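Side-chain contact in P91 (Metagenome, PDB 4ZI5), which hydrolyses phosphotriesters as a promiscuous activity and is an alpha/beta hydrolase resembling dienelactone hydrolases: residues M192-F195 / R196-K199. Numbering follows the deposited sequence. Where two conformers were deposited one is given.
Sequences MDEF and RRDK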
loop_
_atom_site.group_PDB
_atom_site.type_symbol
_atom_site.label_atom_id
_atom_site.label_comp_id
_atom_site.label_asym_id
_atom_site.label_seq_id
_atom_site.Cartn_x
_atom_site.Cartn_y
_atom_site.Cartn_z
ATOM N N MET A 192 -2.419 8.137 -12.725
ATOM C CA MET A 192 -3.495 7.350 -12.123
ATOM C C MET A 192 -4.726 7.348 -13.042
ATOM O O MET A 192 -5.391 6.328 -13.192
ATOM C CB MET A 192 -3.826 7.865 -10.704
ATOM C CG MET A 192 -2.865 7.341 -9.637
ATOM S SD MET A 192 -3.321 7.886 -7.951
ATOM C CE MET A 192 -2.389 9.379 -8.041
ATOM N N ASP A 193 -5.006 8.490 -13.655
ATOM C CA ASP A 193 -6.147 8.611 -14.592
ATOM C C ASP A 193 -5.962 7.755 -15.847
ATOM O O ASP A 193 -6.932 7.219 -16.363
ATOM C CB ASP A 193 -6.365 10.071 -14.961
ATOM C CG ASP A 193 -7.067 10.851 -13.868
ATOM O OD1 ASP A 193 -7.655 10.232 -12.929
ATOM O OD2 ASP A 193 -7.082 12.091 -13.963
ATOM N N GLU A 194 -4.710 7.573 -16.284
ATOM C CA GLU A 194 -4.405 6.630 -17.390
ATOM C C GLU A 194 -4.722 5.219 -16.946
ATOM O O GLU A 194 -5.375 4.460 -17.670
ATOM C CB GLU A 194 -2.935 6.699 -17.802
ATOM C CG GLU A 194 -2.505 8.036 -18.378
ATOM C CD GLU A 194 -0.982 8.207 -18.423
ATOM O OE1 GLU A 194 -0.223 7.249 -18.120
ATOM O OE2 GLU A 194 -0.523 9.311 -18.760
ATOM N N PHE A 195 -4.270 4.860 -15.735
ATOM C CA PHE A 195 -4.543 3.520 -15.207
ATOM C C PHE A 195 -6.043 3.241 -15.070
ATOM O O PHE A 195 -6.514 2.141 -15.405
ATOM C CB PHE A 195 -3.903 3.299 -13.836
ATOM C CG PHE A 195 -2.414 3.421 -13.791
ATOM C CD1 PHE A 195 -1.604 3.247 -14.920
ATOM C CD2 PHE A 195 -1.804 3.656 -12.576
ATOM C CE1 PHE A 195 -0.227 3.352 -14.815
ATOM C CE2 PHE A 195 -0.431 3.742 -12.473
ATOM C CZ PHE A 195 0.354 3.580 -13.590
ATOM N N ARG A 196 -6.780 4.234 -14.569
ATOM C CA ARG A 196 -8.248 4.151 -14.461
ATOM C C ARG A 196 -8.915 3.938 -15.820
ATOM O O ARG A 196 -9.727 3.018 -15.991
ATOM C CB ARG A 196 -8.807 5.434 -13.851
ATOM C CG ARG A 196 -8.563 5.613 -12.365
ATOM C CD ARG A 196 -9.365 6.794 -11.810
ATOM N NE ARG A 196 -9.154 6.972 -10.387
ATOM C CZ ARG A 196 -8.330 7.865 -9.865
ATOM N NH1 ARG A 196 -7.629 8.669 -10.658
ATOM N NH2 ARG A 196 -8.186 7.955 -8.546
ATOM N N ARG A 197 -8.548 4.785 -16.779
ATOM C CA ARG A 197 -9.089 4.727 -18.156
ATOM C C ARG A 197 -8.945 3.337 -18.759
ATOM O O ARG A 197 -9.880 2.807 -19.331
ATOM C CB ARG A 197 -8.386 5.780 -19.036
ATOM C CG ARG A 197 -8.852 5.849 -20.502
ATOM C CD ARG A 197 -7.863 6.591 -21.385
ATOM N NE ARG A 197 -6.585 5.880 -21.390
ATOM C CZ ARG A 197 -5.377 6.430 -21.502
ATOM N NH1 ARG A 197 -5.212 7.739 -21.657
ATOM N NH2 ARG A 197 -4.308 5.656 -21.448
ATOM N N ASP A 198 -7.776 2.731 -18.571
ATOM C CA ASP A 198 -7.424 1.457 -19.187
ATOM C C ASP A 198 -7.737 0.254 -18.335
ATOM O O ASP A 198 -7.554 -0.855 -18.795
ATOM C CB ASP A 198 -5.927 1.452 -19.573
ATOM C CG ASP A 198 -5.616 2.473 -20.653
ATOM O OD1 ASP A 198 -6.583 2.999 -21.271
ATOM O OD2 ASP A 198 -4.426 2.782 -20.896
ATOM N N LYS A 199 -8.204 0.481 -17.108
ATOM C CA LYS A 199 -8.513 -0.553 -16.142
ATOM C C LYS A 199 -7.337 -1.481 -15.862
ATOM O O LYS A 199 -7.479 -2.687 -15.741
ATOM C CB LYS A 199 -9.761 -1.332 -16.558
ATOM C CG LYS A 199 -11.013 -0.452 -16.692
ATOM C CD LYS A 199 -12.188 -1.274 -17.199
ATOM C CE LYS A 199 -13.484 -0.466 -17.217
ATOM N NZ LYS A 199 -13.439 0.681 -18.179
#
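D193 and R196 pair one turn apart near the C-terminal end of helix 185-198, the crossover helix between parallel strands 171-177 and 202-207 of the alpha/beta-hydrolase fold. Backbone bonds carry the turn: R196 N to M192 O, R197 N to D193 O and D198 N to E194 O (3.1 Å). K199, the first residue to leave helical phi/psi, has positive phi, in a Schellman motif.

Two salt bridges join residues of this turn. D193 OD1, its OD2 bridged to K189, sits at the guanidinium edge of R196, 2.8 Å from NH1; this hydrogen bond is weak, bent to 123°, the planes 54° apart. In this conformer, one of two modelled, R196 NE also pairs with D179 and NH2 with the A178 carbonyl, both of the second subunit. Side-on, R197 NE and NH2 grip D198 OD1 (2.9 Å from NE) and OD2, near the guanidinium plane but from above the carboxylate. Losing both oxygens to an alanine here would probably strip R197 NE and NH2 of these mates, leaving E160 at NH1, and cost G166 N its acceptor.

By packing, M192 and F195 meet W202, and E194, its OE1 salt-bridged to R142, sets its CA over one face of the R197 guanidinium, 4.1 Å above the plane.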